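Local coordinates for protein alginate lyase, family PL7 (Zobellia galactanivorans, PDB 4BE3) that degrades alginate as an exolytic polysaccharide lyase of family PL7, probably breaking the chain by beta-elimination, at residues K2-L7 against F35-E39; L216-T222 against E244-A250. The contacts are given in a common frame with arbitrary orientation. Residues are numbered along the deposited sequence.

Overall arrangement
Both contacts lie at the periphery of the beta-sandwich, about 20 and 21 Å from the chain centre and on opposite sides of it; their own centres are 38 Å apart. They hold no element in common: interaction 1 lies on outermost strand 36-41 of the seven-stranded sheet, whereas segment 216-222 of interaction 2 only follows the outermost strand at the other side, 210-215. Each is partly buried, and their chemistry differs. Interaction 1 (280 Å²) is mainly apolar, with one water bridge and no direct hydrogen bond between its segments. Interaction 2 (490 Å²) joins two loops through four direct hydrogen bonds. The bound tartrate is about 14 Å from Phe36 and about 12 Å from Tyr249, both measured from the side chain.

Interaction 1: K2-L7 against F35-E39; sequences KYPSEL and FFYVE
Segment 2-7 starts extended, with phi/psi of -75/151 at Lys2 and -98/150 at Tyr3, then turns at Pro4 to Glu6 into helical angles (phi -51 to -73, psi -18 to -31). Two bonds close the turn: Glu6 N to Tyr3 O at 2.8 Å and Leu7 N to Pro4 O at 2.7 Å. The side chain of Glu6 folds back, OE2 accepting from Tyr3 N at 2.9 Å. Segment 35-39 begins with a classic beta bulge at Phe35 and Phe36 and continues as strand 36-41, an outermost strand of the seven-stranded sheet in this jelly-roll sandwich. Its inner neighbour is strand 44-52, with backbone hydrogen bonds from Phe35, Tyr37 and Glu39 to Lys50, Val48 and Trp46. The N-terminal segment packs against this strand without extending the sheet: Pro4 to Glu6 are helical, no direct hydrogen bond crosses, and the CA atoms of Pro4 and Val38 come to 5.6 Å.

Val38 (chi1 t) points toward the turn. Its CG2 sits 3.3 Å from Pro4 N and 3.8 Å from Pro4 CD, while its CG1 meets Leu7 CD1 at 3.7 Å. Lys2 leads its side chain away from the strand, and its NZ forms a salt bridge with Asp45. Phe36 (chi1 t) sets one ring face against Pro4, CZ to Pro4 CB 3.3 Å, and Phe49 meets the same ring. Pro4 CG makes a CH-pi contact over the face, 3.8 Å from the Phe36 centroid and 18° off the ring normal. One water links the backbones, donating to Lys2 O at 2.7 Å and accepting from Val38 N at 3.0 Å.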
# COMPACT_ATOMS: atom_id res chain seq x y z
N LYS A 2 -5.76 17.86 25.29
CA LYS A 2 -5.69 17.31 23.96
C LYS A 2 -5.41 15.81 23.90
O LYS A 2 -4.86 15.23 24.78
CB LYS A 2 -4.74 18.03 23.00
CG LYS A 2 -4.73 19.55 23.21
CD LYS A 2 -3.96 20.04 22.02
CE LYS A 2 -4.19 21.52 21.95
NZ LYS A 2 -3.60 21.77 20.63
N TYR A 3 -5.92 15.21 22.82
CA TYR A 3 -5.64 13.82 22.49
C TYR A 3 -4.48 13.90 21.43
O TYR A 3 -4.38 14.82 20.67
CB TYR A 3 -6.89 13.19 21.85
CG TYR A 3 -7.96 12.91 22.89
CD1 TYR A 3 -7.79 11.79 23.71
CD2 TYR A 3 -9.04 13.81 23.10
CE1 TYR A 3 -8.72 11.53 24.71
CE2 TYR A 3 -9.99 13.57 24.09
CZ TYR A 3 -9.83 12.41 24.88
OH TYR A 3 -10.68 12.06 25.93
N PRO A 4 -3.66 12.87 21.42
CA PRO A 4 -2.62 12.73 20.40
C PRO A 4 -3.21 12.90 19.00
O PRO A 4 -2.48 13.48 18.10
CB PRO A 4 -2.19 11.28 20.61
CG PRO A 4 -2.27 11.15 22.14
CD PRO A 4 -3.64 11.76 22.43
N SER A 5 -4.52 12.51 18.75
CA SER A 5 -5.03 12.60 17.39
C SER A 5 -5.11 14.07 16.98
O SER A 5 -5.17 14.32 15.78
CB SER A 5 -6.42 11.97 17.24
OG SER A 5 -7.28 12.43 18.32
N GLU A 6 -5.12 14.98 17.95
CA GLU A 6 -5.17 16.39 17.55
C GLU A 6 -3.85 16.86 16.97
O GLU A 6 -3.78 17.91 16.39
CB GLU A 6 -5.49 17.27 18.74
CG GLU A 6 -6.93 16.98 19.27
CD GLU A 6 -7.31 17.78 20.51
OE1 GLU A 6 -7.18 19.04 20.50
OE2 GLU A 6 -7.71 17.11 21.54
N LEU A 7 -2.77 16.06 17.27
CA LEU A 7 -1.37 16.42 16.74
C LEU A 7 -0.92 15.58 15.56
O LEU A 7 -0.02 15.93 14.91
CB LEU A 7 -0.37 16.23 17.90
CG LEU A 7 -0.59 16.98 19.17
CD1 LEU A 7 0.44 16.74 20.34
CD2 LEU A 7 -0.75 18.45 18.83
N PHE A 35 0.91 6.39 29.58
CA PHE A 35 1.40 5.58 28.44
C PHE A 35 1.37 6.41 27.19
O PHE A 35 2.32 6.42 26.44
CB PHE A 35 0.54 4.35 28.21
CG PHE A 35 0.62 3.38 29.42
CD1 PHE A 35 1.72 2.58 29.61
CD2 PHE A 35 -0.43 3.33 30.33
CE1 PHE A 35 1.79 1.72 30.74
CE2 PHE A 35 -0.37 2.49 31.45
CZ PHE A 35 0.72 1.70 31.66
N PHE A 36 0.21 7.05 26.90
CA PHE A 36 0.04 7.55 25.50
C PHE A 36 -0.80 8.79 25.62
O PHE A 36 -2.02 8.67 25.96
CB PHE A 36 -0.68 6.55 24.62
CG PHE A 36 -0.98 7.07 23.18
CD1 PHE A 36 0.04 7.55 22.30
CD2 PHE A 36 -2.33 7.10 22.75
CE1 PHE A 36 -0.29 7.97 20.99
CE2 PHE A 36 -2.65 7.51 21.45
CZ PHE A 36 -1.67 8.00 20.63
N TYR A 37 -0.17 9.95 25.55
CA TYR A 37 -0.91 11.19 25.98
C TYR A 37 -0.16 12.37 25.41
O TYR A 37 0.87 12.23 24.81
CB TYR A 37 -1.03 11.39 27.48
CG TYR A 37 0.31 11.28 28.23
CD1 TYR A 37 0.75 10.00 28.66
CD2 TYR A 37 1.09 12.40 28.49
CE1 TYR A 37 1.97 9.89 29.38
CE2 TYR A 37 2.28 12.29 29.22
CZ TYR A 37 2.70 11.05 29.64
OH TYR A 37 3.93 10.98 30.35
N VAL A 38 -0.72 13.55 25.57
CA VAL A 38 -0.12 14.77 24.97
C VAL A 38 0.52 15.54 26.10
O VAL A 38 -0.05 15.61 27.22
CB VAL A 38 -1.20 15.71 24.32
CG1 VAL A 38 -0.51 17.01 23.91
CG2 VAL A 38 -1.77 14.96 23.07
N GLU A 39 1.67 16.17 25.87
CA GLU A 39 2.31 17.04 26.88
C GLU A 39 2.61 18.31 26.16
O GLU A 39 3.02 18.31 25.00
CB GLU A 39 3.67 16.45 27.47
CG GLU A 39 3.98 17.29 28.71
CD GLU A 39 4.74 16.57 29.76
OE1 GLU A 39 4.53 15.32 30.06
OE2 GLU A 39 5.58 17.31 30.32
O HOH W 1 -3.64 13.18 26.11

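Interaction 2: L216-T222 against E244-A250; sequences LLKSNFT and ERENAYA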
# COMPACT_ATOMS: atom_id res chain seq x y z
N LEU A 216 16.38 -3.84 0.17
CA LEU A 216 15.67 -4.90 0.92
C LEU A 216 15.23 -6.12 0.06
O LEU A 216 14.66 -7.07 0.62
CB LEU A 216 14.41 -4.30 1.48
CG LEU A 216 14.58 -3.04 2.39
CD1 LEU A 216 13.20 -2.62 2.98
CD2 LEU A 216 15.56 -3.54 3.60
N LEU A 217 15.65 -6.08 -1.24
CA LEU A 217 15.29 -7.15 -2.17
C LEU A 217 16.43 -8.09 -2.49
O LEU A 217 16.17 -9.12 -3.12
CB LEU A 217 14.84 -6.54 -3.53
CG LEU A 217 13.71 -5.47 -3.49
CD1 LEU A 217 13.30 -5.05 -4.94
CD2 LEU A 217 12.48 -5.97 -2.74
N LYS A 218 17.67 -7.70 -2.15
CA LYS A 218 18.84 -8.56 -2.55
C LYS A 218 19.75 -8.54 -1.29
O LYS A 218 20.24 -7.49 -0.86
CB LYS A 218 19.61 -7.98 -3.75
CG LYS A 218 18.86 -8.21 -5.06
CD LYS A 218 19.32 -7.21 -6.11
CE LYS A 218 19.02 -7.85 -7.47
NZ LYS A 218 19.96 -7.41 -8.53
N SER A 219 19.96 -9.70 -0.74
CA SER A 219 20.73 -9.75 0.51
C SER A 219 22.26 -9.57 0.25
O SER A 219 22.77 -10.11 -0.72
CB SER A 219 20.54 -11.16 1.07
OG SER A 219 21.37 -11.30 2.21
N ASN A 220 22.96 -8.94 1.18
CA ASN A 220 24.41 -8.88 1.23
C ASN A 220 24.97 -10.01 2.08
O ASN A 220 26.22 -10.06 2.28
CB ASN A 220 24.85 -7.57 2.01
CG ASN A 220 24.64 -6.24 1.22
OD1 ASN A 220 24.73 -6.23 -0.04
ND2 ASN A 220 24.34 -5.09 1.96
N PHE A 221 24.10 -10.86 2.64
CA PHE A 221 24.53 -11.76 3.72
C PHE A 221 24.20 -13.23 3.42
O PHE A 221 23.66 -13.90 4.30
CB PHE A 221 23.91 -11.30 5.10
CG PHE A 221 24.27 -9.89 5.45
CD1 PHE A 221 25.63 -9.46 5.50
CD2 PHE A 221 23.29 -8.96 5.72
CE1 PHE A 221 25.97 -8.16 5.86
CE2 PHE A 221 23.62 -7.63 6.12
CZ PHE A 221 24.94 -7.22 6.16
N THR A 222 24.52 -13.70 2.22
CA THR A 222 23.93 -15.01 1.78
C THR A 222 24.89 -16.16 2.13
O THR A 222 24.51 -17.31 1.97
CB THR A 222 23.61 -15.01 0.29
OG1 THR A 222 24.85 -14.80 -0.40
CG2 THR A 222 22.74 -13.77 -0.08
N GLU A 244 21.31 -15.15 5.36
CA GLU A 244 20.02 -14.55 4.95
C GLU A 244 19.58 -15.11 3.61
O GLU A 244 20.40 -15.43 2.72
CB GLU A 244 20.21 -13.01 4.84
CG GLU A 244 18.89 -12.32 4.42
CD GLU A 244 19.00 -10.80 4.61
OE1 GLU A 244 20.06 -10.27 4.22
OE2 GLU A 244 17.99 -10.17 5.05
N ARG A 245 18.28 -15.26 3.44
CA ARG A 245 17.79 -15.68 2.08
C ARG A 245 18.22 -14.69 1.03
O ARG A 245 18.31 -13.47 1.29
CB ARG A 245 16.36 -15.60 1.98
CG ARG A 245 15.65 -16.08 3.11
CD ARG A 245 14.69 -14.96 3.11
NE ARG A 245 13.39 -15.47 3.19
CZ ARG A 245 12.78 -16.22 4.13
NH1 ARG A 245 13.23 -16.63 5.25
NH2 ARG A 245 11.56 -16.54 3.86
N GLU A 246 18.34 -15.20 -0.20
CA GLU A 246 19.00 -14.48 -1.25
C GLU A 246 18.21 -13.20 -1.55
O GLU A 246 18.78 -12.16 -1.91
CB GLU A 246 19.07 -15.40 -2.53
CG GLU A 246 19.50 -14.59 -3.76
CD GLU A 246 19.59 -15.49 -5.01
OE1 GLU A 246 19.24 -16.68 -4.92
OE2 GLU A 246 20.03 -15.01 -6.06
N ASN A 247 16.90 -13.29 -1.41
CA ASN A 247 16.07 -12.12 -1.80
C ASN A 247 15.58 -11.33 -0.62
O ASN A 247 14.61 -10.50 -0.73
CB ASN A 247 14.87 -12.53 -2.63
CG ASN A 247 15.32 -13.18 -3.98
OD1 ASN A 247 14.77 -14.20 -4.34
ND2 ASN A 247 16.35 -12.60 -4.67
N ALA A 248 16.28 -11.54 0.52
CA ALA A 248 16.00 -10.75 1.72
C ALA A 248 14.49 -10.62 1.99
O ALA A 248 13.81 -11.61 2.32
CB ALA A 248 16.68 -9.34 1.66
N TYR A 249 13.95 -9.38 2.02
CA TYR A 249 12.56 -9.25 2.45
C TYR A 249 11.66 -9.07 1.14
O TYR A 249 10.57 -8.56 1.28
CB TYR A 249 12.42 -7.96 3.26
CG TYR A 249 12.98 -8.19 4.69
CD1 TYR A 249 12.15 -8.83 5.65
CD2 TYR A 249 14.31 -7.92 5.02
CE1 TYR A 249 12.57 -9.05 6.94
CE2 TYR A 249 14.74 -8.12 6.36
CZ TYR A 249 13.90 -8.67 7.25
OH TYR A 249 14.26 -8.94 8.56
N ALA A 250 12.26 -9.30 -0.06
CA ALA A 250 11.37 -9.20 -1.33
C ALA A 250 10.01 -9.90 -1.11
O ALA A 250 9.98 -11.05 -0.61
CB ALA A 250 12.10 -9.82 -2.48
O HOH W 2 21.14 -7.83 3.31
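Glu244, Leu216 and Leu217 lose the most surface in this contact, 83, 59 and 56 Å². Glu244 works at one end through its carboxylate and backbone N; at the other, Leu216 acts through its carbonyl and Leu217 through its side chain. The two segments run in roughly opposite directions, as the CA pairs Leu216-Tyr249 (5.6 Å) and Thr222-Glu244 (5.1 Å) demonstrate.

At the first end, Glu244 N donates to Phe221 O at 2.9 Å, and its side chain points toward the other segment, where OE1 accepts from Ser219 OG at 2.6 Å. That hydroxyl also accepts from Phe221 N at 2.8 Å, forming an ST turn. A water extends the network, donating to Glu244 OE1 at 2.8 Å and accepting from Asn220 N at 3.0 Å. The other carboxylate oxygen, OE2, bonds to Tyr140 OH and Asn143 N, tying the loops to strand 133-141 and the residues after it.

At the opposite end, Leu216 O accepts from Tyr249 N at 2.8 Å, and Ala248 CB lies 3.2 Å from Leu216 O. Leu217 starts away from the partner, yet its CD2 bends back to 3.9 Å from Ala250 CB. Between the two ends, Ser219 N donates to Glu246 O at 3.0 Å, almost straight at 176°.

Two overlapping turns, sharing Asn247 and Ala248, shape segment 244-250: type I from Arg245 to Ala248 and type II' from Asn247 to Ala250. The pairing thus joins the loop leaving edge strand 210-215 of one sheet to the loop entering strand 254-258 of the other, which carries the tartrate-pocket residues Tyr255 and Lys257: a loop-to-loop junction at the rim of a jelly-roll sandwich of the concanavalin-like PL7 fold.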